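Local coordinates for protein Tox3 (Phaeosphaeria nodorum, PDB 6WES) that acts as a secreted necrotrophic effector of a fungal pathogen, probably released from its pro-domain by proteolysis and recognised by the host through Snn3, at residues Ala4-Phe9 with Lys28-Ile33; Gly10-His15 with Ala153-Glu158; Cys94-Arg99 with Pro125-Val130. All coordinates share one frame; numbering follows the deposited sequence.

The three contacts lie in one antiparallel beta barrel that makes up this C-terminal part of the effector precursor. Contact 1 pairs the two arms of the first hairpin, strands 2-16 and 23-36, and closes before contact 3 opens. Contact 2 lies further along strand 2-16, where the chain end folds back; its segments alternate with those of contact 1, and the two, centres about 17 Å apart, touch where Lys28 meets Ile154 and Glu158. Contact 3, between strands 92-105 and 126-133, is nested inside the loop that contact 2 closes. Contacts 1 and 3, centres about 25 Å apart, flank the chain's centre. Strand 2-16 thus serves contacts 1 and 2, and its Ser13 and His15 pack on contact 3.

Contact 1. Residues Ala4-Phe9 with Lys28-Ile33; sequences ANDINF and KVRADI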
ATOM      1  N   ALA A   4     -18.143   6.470  12.998  1.00 10.14           N
ATOM      2  CA  ALA A   4     -17.257   5.504  12.359  1.00 10.81           C
ATOM      3  C   ALA A   4     -17.244   5.730  10.854  1.00  9.60           C
ATOM      4  O   ALA A   4     -18.295   5.935  10.238  1.00 11.95           O
ATOM      5  CB  ALA A   4     -17.746   4.080  12.634  1.00 11.88           C
ATOM      6  N   ASN A   5     -16.060   5.637  10.251  1.00  9.54           N
ATOM      7  CA  ASN A   5     -15.963   5.743   8.805  1.00 10.32           C
ATOM      8  C   ASN A   5     -14.902   4.780   8.306  1.00 11.60           C
ATOM      9  O   ASN A   5     -13.877   4.580   8.957  1.00 10.85           O
ATOM     10  CB  ASN A   5     -15.526   7.144   8.353  1.00 11.09           C
ATOM     11  CG  ASN A   5     -16.490   8.215   8.746  1.00 11.28           C
ATOM     12  OD1 ASN A   5     -17.533   8.424   8.076  1.00 13.65           O
ATOM     13  ND2 ASN A   5     -16.179   8.922   9.814  1.00 11.00           N
ATOM     14  N   ASP A   6     -15.128   4.205   7.136  1.00 11.60           N
ATOM     15  CA  ASP A   6     -14.107   3.388   6.504  1.00 10.84           C
ATOM     16  C   ASP A   6     -14.119   3.619   5.002  1.00 12.15           C
ATOM     17  O   ASP A   6     -15.140   4.014   4.410  1.00 14.38           O
ATOM     18  CB  ASP A   6     -14.288   1.901   6.824  1.00 15.61           C
ATOM     19  CG  ASP A   6     -15.595   1.348   6.292  1.00 24.00           C
ATOM     20  OD1 ASP A   6     -15.589   0.801   5.171  1.00 25.28           O
ATOM     21  OD2 ASP A   6     -16.637   1.477   6.984  1.00 26.01           O
ATOM     22  N   ILE A   7     -12.964   3.393   4.394  1.00 10.52           N
ATOM     23  CA  ILE A   7     -12.840   3.526   2.953  1.00 11.19           C
ATOM     24  C   ILE A   7     -11.781   2.538   2.514  1.00 11.62           C
ATOM     25  O   ILE A   7     -10.804   2.296   3.223  1.00 11.62           O
ATOM     26  CB  ILE A   7     -12.481   4.979   2.539  1.00 13.69           C
ATOM     27  CG1 ILE A   7     -12.334   5.112   1.015  1.00 19.25           C
ATOM     28  CG2 ILE A   7     -11.196   5.433   3.193  1.00 14.00           C
ATOM     29  CD1 ILE A   7     -13.633   5.225   0.261  1.00 25.59           C
ATOM     30  N   ASN A   8     -11.954   1.992   1.324  1.00 11.58           N
ATOM     31  CA  ASN A   8     -11.020   1.034   0.765  1.00 13.08           C
ATOM     32  C   ASN A   8     -10.337   1.635  -0.448  1.00 12.56           C
ATOM     33  O   ASN A   8     -10.934   2.418  -1.189  1.00 14.35           O
ATOM     34  CB  ASN A   8     -11.739  -0.260   0.369  1.00 19.59           C
ATOM     35  CG  ASN A   8     -11.952  -1.192   1.557  1.00 28.01           C
ATOM     36  OD1 ASN A   8     -11.373  -2.286   1.629  1.00 28.89           O
ATOM     37  ND2 ASN A   8     -12.764  -0.749   2.506  1.00 31.05           N
ATOM     38  N   PHE A   9      -9.079   1.254  -0.651  1.00  9.66           N
ATOM     39  CA  PHE A   9      -8.326   1.591  -1.844  1.00 12.23           C
ATOM     40  C   PHE A   9      -7.638   0.342  -2.371  1.00 10.65           C
ATOM     41  O   PHE A   9      -7.342  -0.599  -1.621  1.00 12.06           O
ATOM     42  CB  PHE A   9      -7.217   2.606  -1.522  1.00 14.74           C
ATOM     43  CG  PHE A   9      -7.720   3.880  -0.912  1.00 15.61           C
ATOM     44  CD1 PHE A   9      -8.609   4.707  -1.609  1.00 17.46           C
ATOM     45  CD2 PHE A   9      -7.351   4.241   0.365  1.00 16.22           C
ATOM     46  CE1 PHE A   9      -9.085   5.889  -1.036  1.00 18.21           C
ATOM     47  CE2 PHE A   9      -7.821   5.417   0.927  1.00 15.83           C
ATOM     48  CZ  PHE A   9      -8.676   6.243   0.229  1.00 19.78           C
ATOM     49  N   LYS A  28      -4.561  -4.121  -1.690  1.00  9.25           N
ATOM     50  CA  LYS A  28      -5.755  -3.424  -1.223  1.00 10.44           C
ATOM     51  C   LYS A  28      -5.608  -3.089   0.252  1.00  9.87           C
ATOM     52  O   LYS A  28      -5.086  -3.890   1.038  1.00 10.99           O
ATOM     53  CB  LYS A  28      -7.017  -4.279  -1.418  1.00 12.73           C
ATOM     54  CG  LYS A  28      -7.347  -4.590  -2.866  1.00 12.91           C
ATOM     55  CD  LYS A  28      -8.568  -5.466  -2.943  1.00 15.53           C
ATOM     56  CE  LYS A  28      -8.840  -5.932  -4.371  1.00 18.34           C
ATOM     57  NZ  LYS A  28     -10.080  -6.775  -4.432  1.00 22.32           N
ATOM     58  N   VAL A  29      -6.062  -1.893   0.621  1.00  9.72           N
ATOM     59  CA  VAL A  29      -6.009  -1.444   2.005  1.00  9.18           C
ATOM     60  C   VAL A  29      -7.357  -0.869   2.404  1.00 10.14           C
ATOM     61  O   VAL A  29      -8.182  -0.503   1.561  1.00  9.69           O
ATOM     62  CB  VAL A  29      -4.902  -0.401   2.236  1.00  9.65           C
ATOM     63  CG1 VAL A  29      -3.525  -0.993   1.893  1.00 10.58           C
ATOM     64  CG2 VAL A  29      -5.167   0.875   1.414  1.00 11.36           C
ATOM     65  N   ARG A  30      -7.566  -0.768   3.718  1.00  8.82           N
ATOM     66  CA  ARG A  30      -8.722  -0.107   4.298  1.00  8.55           C
ATOM     67  C   ARG A  30      -8.190   0.962   5.239  1.00  8.63           C
ATOM     68  O   ARG A  30      -7.159   0.756   5.897  1.00  9.85           O
ATOM     69  CB  ARG A  30      -9.549  -1.131   5.086  1.00 10.22           C
ATOM     70  CG  ARG A  30     -10.697  -0.537   5.889  1.00 12.27           C
ATOM     71  CD  ARG A  30     -11.571  -1.633   6.421  1.00 16.33           C
ATOM     72  NE  ARG A  30     -12.440  -1.110   7.463  1.00 18.69           N
ATOM     73  CZ  ARG A  30     -13.663  -1.557   7.719  1.00 23.76           C
ATOM     74  NH1 ARG A  30     -14.195  -2.538   6.996  1.00 26.17           N
ATOM     75  NH2 ARG A  30     -14.361  -1.000   8.693  1.00 21.40           N
ATOM     76  N   ALA A  31      -8.866   2.109   5.288  1.00  8.83           N
ATOM     77  CA  ALA A  31      -8.578   3.138   6.285  1.00  8.64           C
ATOM     78  C   ALA A  31      -9.825   3.336   7.125  1.00  9.15           C
ATOM     79  O   ALA A  31     -10.936   3.473   6.582  1.00 10.26           O
ATOM     80  CB  ALA A  31      -8.173   4.473   5.656  1.00 10.48           C
ATOM     81  N   ASP A  32      -9.659   3.346   8.438  1.00  9.22           N
ATOM     82  CA  ASP A  32     -10.757   3.647   9.345  1.00 10.86           C
ATOM     83  C   ASP A  32     -10.468   5.003   9.976  1.00 10.47           C
ATOM     84  O   ASP A  32      -9.331   5.260  10.410  1.00 10.53           O
ATOM     85  CB  ASP A  32     -10.927   2.537  10.398  1.00 12.58           C
ATOM     86  CG  ASP A  32     -11.614   1.282   9.829  1.00 17.56           C
ATOM     87  OD1 ASP A  32     -12.853   1.128   9.953  1.00 19.51           O
ATOM     88  OD2 ASP A  32     -10.914   0.429   9.253  1.00 21.65           O
ATOM     89  N   ILE A  33     -11.469   5.880   9.974  1.00 10.42           N
ATOM     90  CA  ILE A  33     -11.282   7.271  10.394  1.00 10.74           C
ATOM     91  C   ILE A  33     -12.426   7.701  11.304  1.00  9.58           C
ATOM     92  O   ILE A  33     -13.480   8.116  10.804  1.00 11.44           O
ATOM     93  CB  ILE A  33     -11.210   8.231   9.193  1.00 10.80           C
ATOM     94  CG1 ILE A  33     -10.288   7.690   8.094  1.00 12.75           C
ATOM     95  CG2 ILE A  33     -10.750   9.597   9.697  1.00 14.90           C
ATOM     96  CD1 ILE A  33     -11.041   7.161   6.937  1.00 17.20           C
TER
HETATM   97  O   HOH W   1     -14.864   2.273  11.177  1.00 20.17           O
HETATM   98  O   HOH W   2      -9.637  -2.516  -0.034  1.00 33.12           O
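Ile7 and Phe9 pair with Ala31 and Val29 across two antiparallel strands, 6-9 and 28-32, whose axes approach to 4.7 Å with N-to-C directions 161° apart. Each of these hydrogen-bonded pairs exchanges two N-H...O bonds, and a further bond from Ile33 N to Asn5 O carries the ladder past the end of strand 28-32. Beyond that, the Asn5 side chain extends the pairing: its ND2 gives a nearly linear bond of 3.0 Å to Ile33 O, with the acceptor in the amide plane, while the same nitrogen is also held by Asn114.

The face bearing Asp6, Asn8, Arg30 and Asp32 is polar. Arg30, its chain extended from CG to NE, grips Asp32 side-on: NE reaches OD2 at 2.8 Å, and NH2 reaches the syn lone pair of OD1 at 2.9 Å. Over one face of this guanidinium lies Asp6, whose carboxylate plane is tilted only 20° from it. Asp6 OD2 is 3.8 Å from Arg30 NH2, a long salt bridge of charge alone, since no N-H points at that oxygen. Arg30 would thereby help to offset the repulsion between two neighbouring acids. One water donates to Asp32 OD1 at 2.6 Å.

The other face is apolar. Ile7 CG2 rests 4.0 Å from Ala31 CB and close to Ile33 CD1, while Val29 CG2 meets the Phe9 ring at its edge. This face turns toward strand 92-105, where Phe9 and Val29 touch Phe102 and Ile7 touches Leu104; strand 45-53 continues the sheet beyond strand 23-36.

Contact 2. Residues Gly10-His15 with Ala153-Glu158; sequences GTRSVH and AIPRGE
Arg12 and Glu158 meet in a salt bridge, the guanidinium gripping the carboxylate end-on with both NH1 and NH2 on the single oxygen OE1. The bond from Arg12 NH2 to Glu158 OE1 is the shorter and straighter, 2.8 Å with 157° at the hydrogen; that from Arg12 NH1 to the same oxygen is 3.2 Å and more bent. OE1 lies in the guanidinium plane, but both nitrogens approach it from one face of the carboxylate, whose plane is turned 39° from that of the guanidinium. Pro155 covers part of one guanidinium face, with its CD 3.6 Å from Arg12 NH1 and displaced toward the rim.

Nearer the strand backbone, Ile154 packs on it: CG1 touches Arg12 N at 3.7 Å, and CD1 sits 3.9 Å from Gly10 CA, against a residue that has no side chain to meet it. A water bridges the backbones here, donating to Gly10 O and accepting from Ile154 N.

In the next shell, Arg12 NE forms a salt bridge with Asp26 of strand 23-36, so the guanidinium is held between two acids. The Arg12 chain is extended as far as CD and bends at chi3 (-61°), which sets NE, the atom that meets Asp26. Glu158 is the last residue, and its main-chain O, at the chain terminus, accepts a hydrogen bond from Lys28 NZ.

Glu158 N also bonds to Pro155 O at 3.0 Å, closing a type II beta turn with Gly157 at positive phi. The turn folds the C-terminal tail back against strand 2-16, the N-terminal strand of the beta barrel.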
ATOM      1  N   GLY A  10      -7.351   0.350  -3.665  1.00 10.63           N
ATOM      2  CA  GLY A  10      -6.620  -0.756  -4.245  1.00 10.39           C
ATOM      3  C   GLY A  10      -5.830  -0.292  -5.449  1.00 11.42           C
ATOM      4  O   GLY A  10      -6.318   0.520  -6.250  1.00 13.26           O
ATOM      5  N   THR A  11      -4.616  -0.803  -5.608  1.00 10.71           N
ATOM      6  CA  THR A  11      -3.781  -0.504  -6.765  1.00 10.14           C
ATOM      7  C   THR A  11      -3.213  -1.799  -7.323  1.00  9.11           C
ATOM      8  O   THR A  11      -2.658  -2.625  -6.576  1.00 10.50           O
ATOM      9  CB  THR A  11      -2.674   0.476  -6.382  1.00 10.58           C
ATOM     10  OG1 THR A  11      -3.293   1.659  -5.846  1.00 12.21           O
ATOM     11  CG2 THR A  11      -1.798   0.831  -7.582  1.00 10.17           C
ATOM     12  N   ARG A  12      -3.337  -1.961  -8.631  1.00 10.48           N
ATOM     13  CA  ARG A  12      -2.720  -3.052  -9.366  1.00 10.07           C
ATOM     14  C   ARG A  12      -1.470  -2.505 -10.042  1.00 10.69           C
ATOM     15  O   ARG A  12      -1.469  -1.369 -10.539  1.00 12.02           O
ATOM     16  CB  ARG A  12      -3.703  -3.559 -10.439  1.00 11.88           C
ATOM     17  CG  ARG A  12      -3.137  -4.557 -11.452  1.00 12.30           C
ATOM     18  CD  ARG A  12      -4.243  -5.197 -12.284  1.00 14.53           C
ATOM     19  NE  ARG A  12      -5.175  -5.934 -11.427  1.00 13.93           N
ATOM     20  CZ  ARG A  12      -6.316  -6.484 -11.852  1.00 14.49           C
ATOM     21  NH1 ARG A  12      -6.665  -6.368 -13.129  1.00 17.76           N
ATOM     22  NH2 ARG A  12      -7.089  -7.156 -11.011  1.00 15.56           N
ATOM     23  N   SER A  13      -0.431  -3.321 -10.135  1.00  9.23           N
ATOM     24  CA  SER A  13       0.776  -2.877 -10.817  1.00  9.96           C
ATOM     25  C   SER A  13       1.457  -4.059 -11.487  1.00  9.59           C
ATOM     26  O   SER A  13       1.223  -5.217 -11.132  1.00 10.69           O
ATOM     27  CB  SER A  13       1.755  -2.206  -9.851  1.00 10.82           C
ATOM     28  OG  SER A  13       2.169  -3.089  -8.817  1.00 11.38           O
ATOM     29  N   VAL A  14       2.314  -3.755 -12.457  1.00  9.83           N
ATOM     30  CA  VAL A  14       3.098  -4.755 -13.178  1.00  9.28           C
ATOM     31  C   VAL A  14       4.548  -4.285 -13.173  1.00  9.94           C
ATOM     32  O   VAL A  14       4.818  -3.101 -13.436  1.00 10.34           O
ATOM     33  CB  VAL A  14       2.609  -4.907 -14.637  1.00  9.94           C
ATOM     34  CG1 VAL A  14       3.444  -5.946 -15.397  1.00 10.49           C
ATOM     35  CG2 VAL A  14       1.129  -5.273 -14.652  1.00 13.12           C
ATOM     36  N   HIS A  15       5.472  -5.197 -12.869  1.00 10.72           N
ATOM     37  CA  HIS A  15       6.891  -4.877 -12.772  1.00 10.41           C
ATOM     38  C   HIS A  15       7.729  -5.853 -13.580  1.00 11.25           C
ATOM     39  O   HIS A  15       7.395  -7.037 -13.714  1.00 13.48           O
ATOM     40  CB  HIS A  15       7.350  -4.909 -11.304  1.00 11.84           C
ATOM     41  CG  HIS A  15       6.802  -3.771 -10.500  1.00 12.05           C
ATOM     42  ND1 HIS A  15       5.566  -3.812  -9.894  1.00 13.19           N
ATOM     43  CD2 HIS A  15       7.292  -2.531 -10.273  1.00 12.78           C
ATOM     44  CE1 HIS A  15       5.319  -2.646  -9.313  1.00 11.00           C
ATOM     45  NE2 HIS A  15       6.363  -1.857  -9.518  1.00 14.19           N
ATOM     46  N   ALA A 153      -5.849   1.641 -10.977  1.00 12.69           N
ATOM     47  CA  ALA A 153      -6.905   1.139 -10.109  1.00 12.54           C
ATOM     48  C   ALA A 153      -7.220  -0.319 -10.425  1.00 12.99           C
ATOM     49  O   ALA A 153      -7.017  -0.798 -11.540  1.00 16.30           O
ATOM     50  CB  ALA A 153      -8.163   1.982 -10.322  1.00 16.48           C
ATOM     51  N   ILE A 154      -7.718  -1.032  -9.426  1.00 15.81           N
ATOM     52  CA  ILE A 154      -8.188  -2.398  -9.646  1.00 14.41           C
ATOM     53  C   ILE A 154      -9.600  -2.327 -10.213  1.00 15.80           C
ATOM     54  O   ILE A 154     -10.451  -1.640  -9.629  1.00 19.49           O
ATOM     55  CB  ILE A 154      -8.166  -3.184  -8.343  1.00 14.73           C
ATOM     56  CG1 ILE A 154      -6.731  -3.299  -7.814  1.00 15.34           C
ATOM     57  CG2 ILE A 154      -8.777  -4.573  -8.557  1.00 14.47           C
ATOM     58  CD1 ILE A 154      -6.645  -3.992  -6.437  1.00 14.81           C
ATOM     59  N   PRO A 155      -9.886  -2.987 -11.336  1.00 17.99           N
ATOM     60  CA  PRO A 155     -11.243  -2.929 -11.903  1.00 21.85           C
ATOM     61  C   PRO A 155     -12.293  -3.383 -10.898  1.00 25.56           C
ATOM     62  O   PRO A 155     -12.071  -4.300 -10.106  1.00 24.62           O
ATOM     63  CB  PRO A 155     -11.168  -3.877 -13.106  1.00 22.36           C
ATOM     64  CG  PRO A 155      -9.722  -3.903 -13.490  1.00 22.55           C
ATOM     65  CD  PRO A 155      -8.959  -3.769 -12.174  1.00 19.84           C
ATOM     66  N   ARG A 156     -13.448  -2.721 -10.928  1.00 27.41           N
ATOM     67  CA  ARG A 156     -14.484  -2.999  -9.943  1.00 30.77           C
ATOM     68  C   ARG A 156     -14.927  -4.453 -10.032  1.00 31.25           C
ATOM     69  O   ARG A 156     -15.116  -4.995 -11.127  1.00 31.77           O
ATOM     70  CB  ARG A 156     -15.678  -2.073 -10.167  1.00 32.33           C
ATOM     71  CG  ARG A 156     -16.771  -2.235  -9.135  1.00 36.56           C
ATOM     72  CD  ARG A 156     -17.528  -0.934  -8.946  1.00 38.65           C
ATOM     73  NE  ARG A 156     -16.908  -0.099  -7.920  1.00 40.31           N
ATOM     74  CZ  ARG A 156     -16.289   1.057  -8.156  1.00 43.03           C
ATOM     75  NH1 ARG A 156     -16.206   1.537  -9.390  1.00 43.66           N
ATOM     76  NH2 ARG A 156     -15.754   1.740  -7.153  1.00 43.56           N
ATOM     77  N   GLY A 157     -15.069  -5.091  -8.873  1.00 31.82           N
ATOM     78  CA  GLY A 157     -15.409  -6.494  -8.805  1.00 33.19           C
ATOM     79  C   GLY A 157     -14.231  -7.442  -8.802  1.00 34.39           C
ATOM     80  O   GLY A 157     -14.436  -8.651  -8.636  1.00 36.88           O
ATOM     81  N   GLU A 158     -13.010  -6.939  -8.973  1.00 31.85           N
ATOM     82  CA  GLU A 158     -11.824  -7.792  -9.020  1.00 31.20           C
ATOM     83  C   GLU A 158     -11.004  -7.768  -7.722  1.00 32.28           C
ATOM     84  O   GLU A 158     -11.189  -6.895  -6.877  1.00 32.13           O
ATOM     85  CB  GLU A 158     -10.940  -7.416 -10.213  1.00 30.95           C
ATOM     86  CG  GLU A 158     -11.627  -7.559 -11.568  1.00 34.72           C
ATOM     87  CD  GLU A 158     -10.639  -7.645 -12.723  1.00 38.93           C
ATOM     88  OE1 GLU A 158      -9.432  -7.837 -12.467  1.00 38.85           O
ATOM     89  OE2 GLU A 158     -11.075  -7.519 -13.890  1.00 39.68           O
TER
HETATM   90  O   HOH W   3      -8.760   0.450  -7.187  1.00 18.85           O

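Contact 3. Residues Cys94-Arg99 with Pro125-Val130; sequences CLYQLR and PTMHEV
Tyr96 and Glu129 are brought side by side by different first torsions: Tyr96 CG stands beside its backbone N, anti to the carbonyl carbon (chi1 -65°), whereas Glu129 CG is anti to the backbone N (chi1 175°) and lies 3.3 Å from Tyr96 CE1. The two side chains point the same way, and the hydroxyl OH of Tyr96 donates to Glu129 OE2 at 2.6 Å, using the anti lone pair. Both residues are buried; the other carboxylate oxygen, OE1, accepts from Glu19 N.

On the opposite face, the guanidinium of Arg99 lies flat on the His128 ring, centres 3.6 Å apart and planes at 19°. Arg99 NH1 sits over the rim of the ring, 3.3 Å from His128 CE1. The rotation of the guanidinium is fixed by Gln97, whose OE1 takes bonds from both NE and NH2 of Arg99, while Gln97 NE2 is bonded to Asp80. His128 NE2 is in turn hydrogen-bonded to Thr126 OG1 at 2.7 Å.

These residues belong to neighbouring antiparallel strands of the beta barrel, 94-99 and 126-130, whose hydrogen-bonded pairs are Leu95-Val130, Gln97-His128 and Arg99-Thr126. The disulfide from Cys94 to Cys131 ties the same two strands covalently at one end.

On the same face of the sheet as Tyr96, Met127 SD makes an oblique Met-aromatic contact with that ring, 5.0 Å from the Tyr96 centroid. The bent end of Met127 sets its CE 4.1 Å from Leu98 CD1, which also touches Pro125 CB. His15 of strand 2-16 packs on Leu98, Pro125 and Met127, and the Tyr96 ring meets Phe81 of strand 72-85.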
ATOM      1  N   CYS A  94      13.883 -16.310  -5.871  1.00 10.88           N
ATOM      2  CA  CYS A  94      13.891 -14.857  -5.792  1.00 11.36           C
ATOM      3  C   CYS A  94      12.887 -14.386  -4.763  1.00 11.46           C
ATOM      4  O   CYS A  94      11.736 -14.828  -4.760  1.00 13.48           O
ATOM      5  CB  CYS A  94      13.520 -14.239  -7.144  1.00 11.91           C
ATOM      6  SG  CYS A  94      14.681 -14.668  -8.482  1.00 18.36           S
ATOM      7  N   LEU A  95      13.299 -13.436  -3.948  1.00 11.40           N
ATOM      8  CA  LEU A  95      12.405 -12.755  -3.030  1.00 11.60           C
ATOM      9  C   LEU A  95      12.103 -11.372  -3.590  1.00 10.79           C
ATOM     10  O   LEU A  95      13.010 -10.667  -4.035  1.00 11.44           O
ATOM     11  CB  LEU A  95      13.078 -12.608  -1.664  1.00 17.22           C
ATOM     12  CG  LEU A  95      12.189 -11.898  -0.646  1.00 21.44           C
ATOM     13  CD1 LEU A  95      10.933 -12.686  -0.319  1.00 23.02           C
ATOM     14  CD2 LEU A  95      12.975 -11.611   0.610  1.00 26.05           C
ATOM     15  N   TYR A  96      10.841 -11.001  -3.570  1.00 11.15           N
ATOM     16  CA  TYR A  96      10.364  -9.729  -4.097  1.00  9.95           C
ATOM     17  C   TYR A  96       9.703  -8.944  -2.987  1.00 13.65           C
ATOM     18  O   TYR A  96       9.040  -9.519  -2.120  1.00 16.13           O
ATOM     19  CB  TYR A  96       9.313  -9.947  -5.180  1.00 11.44           C
ATOM     20  CG  TYR A  96       9.924 -10.616  -6.358  1.00 10.96           C
ATOM     21  CD1 TYR A  96      10.508  -9.875  -7.374  1.00 11.79           C
ATOM     22  CD2 TYR A  96       9.936 -12.004  -6.441  1.00 11.32           C
ATOM     23  CE1 TYR A  96      11.112 -10.510  -8.453  1.00 11.53           C
ATOM     24  CE2 TYR A  96      10.533 -12.634  -7.483  1.00 12.04           C
ATOM     25  CZ  TYR A  96      11.119 -11.877  -8.483  1.00 11.60           C
ATOM     26  OH  TYR A  96      11.729 -12.529  -9.529  1.00 15.20           O
ATOM     27  N   GLN A  97       9.881  -7.637  -3.022  1.00 10.41           N
ATOM     28  CA  GLN A  97       9.175  -6.746  -2.114  1.00 10.31           C
ATOM     29  C   GLN A  97       8.557  -5.607  -2.911  1.00 10.57           C
ATOM     30  O   GLN A  97       9.272  -4.874  -3.618  1.00 11.09           O
ATOM     31  CB  GLN A  97      10.139  -6.188  -1.086  1.00 10.58           C
ATOM     32  CG  GLN A  97       9.437  -5.313  -0.059  1.00 10.79           C
ATOM     33  CD  GLN A  97      10.359  -4.999   1.084  1.00 12.10           C
ATOM     34  OE1 GLN A  97      11.008  -3.949   1.098  1.00 13.94           O
ATOM     35  NE2 GLN A  97      10.431  -5.912   2.050  1.00 13.26           N
ATOM     36  N   LEU A  98       7.244  -5.470  -2.799  1.00  9.49           N
ATOM     37  CA  LEU A  98       6.484  -4.418  -3.461  1.00  9.08           C
ATOM     38  C   LEU A  98       6.152  -3.354  -2.427  1.00  9.66           C
ATOM     39  O   LEU A  98       5.695  -3.675  -1.318  1.00 11.31           O
ATOM     40  CB  LEU A  98       5.196  -5.010  -4.017  1.00 11.05           C
ATOM     41  CG  LEU A  98       4.201  -4.035  -4.643  1.00 11.14           C
ATOM     42  CD1 LEU A  98       4.857  -3.259  -5.810  1.00 13.45           C
ATOM     43  CD2 LEU A  98       3.013  -4.825  -5.121  1.00 14.81           C
ATOM     44  N   ARG A  99       6.461  -2.110  -2.754  1.00  8.80           N
ATOM     45  CA  ARG A  99       6.239  -0.978  -1.858  1.00  8.42           C
ATOM     46  C   ARG A  99       5.214  -0.070  -2.532  1.00  9.47           C
ATOM     47  O   ARG A  99       5.515   0.598  -3.533  1.00 10.20           O
ATOM     48  CB  ARG A  99       7.557  -0.260  -1.595  1.00  9.72           C
ATOM     49  CG  ARG A  99       8.604  -1.183  -0.986  1.00 10.97           C
ATOM     50  CD  ARG A  99       9.936  -0.498  -0.742  1.00 11.37           C
ATOM     51  NE  ARG A  99      10.940  -1.492  -0.385  1.00 12.69           N
ATOM     52  CZ  ARG A  99      12.254  -1.312  -0.505  1.00 12.54           C
ATOM     53  NH1 ARG A  99      12.729  -0.141  -0.938  1.00 15.54           N
ATOM     54  NH2 ARG A  99      13.078  -2.284  -0.163  1.00 14.19           N
ATOM     55  N   PRO A 125       4.068   2.520  -7.406  1.00  9.61           N
ATOM     56  CA  PRO A 125       4.803   1.679  -6.463  1.00 10.47           C
ATOM     57  C   PRO A 125       6.202   1.393  -6.999  1.00 12.44           C
ATOM     58  O   PRO A 125       6.544   1.761  -8.123  1.00 16.05           O
ATOM     59  CB  PRO A 125       3.976   0.394  -6.472  1.00 12.84           C
ATOM     60  CG  PRO A 125       3.493   0.292  -7.920  1.00 12.75           C
ATOM     61  CD  PRO A 125       3.248   1.733  -8.360  1.00 11.97           C
ATOM     62  N   THR A 126       7.013   0.745  -6.173  1.00  9.79           N
ATOM     63  CA  THR A 126       8.287   0.201  -6.621  1.00 11.41           C
ATOM     64  C   THR A 126       8.382  -1.254  -6.196  1.00 10.90           C
ATOM     65  O   THR A 126       7.830  -1.651  -5.166  1.00 12.43           O
ATOM     66  CB  THR A 126       9.471   0.971  -6.046  1.00 13.17           C
ATOM     67  OG1 THR A 126       9.452   0.908  -4.609  1.00 16.24           O
ATOM     68  CG2 THR A 126       9.435   2.430  -6.511  1.00 18.38           C
ATOM     69  N   MET A 127       9.073  -2.060  -6.986  1.00 10.53           N
ATOM     70  CA  MET A 127       9.329  -3.449  -6.646  1.00  9.39           C
ATOM     71  C   MET A 127      10.827  -3.664  -6.596  1.00 10.25           C
ATOM     72  O   MET A 127      11.596  -2.978  -7.280  1.00 11.48           O
ATOM     73  CB  MET A 127       8.706  -4.424  -7.647  1.00 12.25           C
ATOM     74  CG  MET A 127       8.814  -5.902  -7.212  1.00 13.78           C
ATOM     75  SD  MET A 127       7.918  -7.050  -8.276  1.00 17.53           S
ATOM     76  CE  MET A 127       6.245  -6.615  -7.736  1.00 11.71           C
ATOM     77  N   HIS A 128      11.233  -4.615  -5.768  1.00 10.39           N
ATOM     78  CA  HIS A 128      12.621  -4.864  -5.435  1.00 12.49           C
ATOM     79  C   HIS A 128      12.820  -6.370  -5.431  1.00 11.89           C
ATOM     80  O   HIS A 128      11.940  -7.103  -4.978  1.00 13.23           O
ATOM     81  CB  HIS A 128      12.870  -4.222  -4.049  1.00 14.78           C
ATOM     82  CG  HIS A 128      12.456  -2.781  -4.006  1.00 14.81           C
ATOM     83  ND1 HIS A 128      13.340  -1.762  -4.272  1.00 14.86           N
ATOM     84  CD2 HIS A 128      11.247  -2.191  -3.805  1.00 14.84           C
ATOM     85  CE1 HIS A 128      12.706  -0.603  -4.216  1.00 13.60           C
ATOM     86  NE2 HIS A 128      11.430  -0.836  -3.944  1.00 14.84           N
ATOM     87  N   GLU A 129      13.940  -6.840  -5.984  1.00 11.27           N
ATOM     88  CA  GLU A 129      14.153  -8.270  -6.202  1.00 12.05           C
ATOM     89  C   GLU A 129      15.547  -8.668  -5.725  1.00 15.03           C
ATOM     90  O   GLU A 129      16.520  -7.941  -5.953  1.00 16.80           O
ATOM     91  CB  GLU A 129      14.047  -8.598  -7.728  1.00 13.72           C
ATOM     92  CG  GLU A 129      14.357 -10.062  -8.144  1.00 15.13           C
ATOM     93  CD  GLU A 129      14.523 -10.280  -9.676  1.00 17.83           C
ATOM     94  OE1 GLU A 129      15.466  -9.722 -10.246  1.00 23.91           O
ATOM     95  OE2 GLU A 129      13.724 -11.006 -10.296  1.00 16.39           O
ATOM     96  N   VAL A 130      15.658  -9.828  -5.070  1.00 13.69           N
ATOM     97  CA  VAL A 130      16.956 -10.444  -4.791  1.00 17.43           C
ATOM     98  C   VAL A 130      16.857 -11.922  -5.148  1.00 14.56           C
ATOM     99  O   VAL A 130      15.895 -12.590  -4.756  1.00 14.28           O
ATOM    100  CB  VAL A 130      17.423 -10.213  -3.329  1.00 18.05           C
ATOM    101  CG1 VAL A 130      16.374 -10.649  -2.305  1.00 19.06           C
ATOM    102  CG2 VAL A 130      18.809 -10.846  -3.060  1.00 21.88           C
TER
HETATM  103  O   HOH W   4       7.516   2.817  -3.391  1.00 27.14           O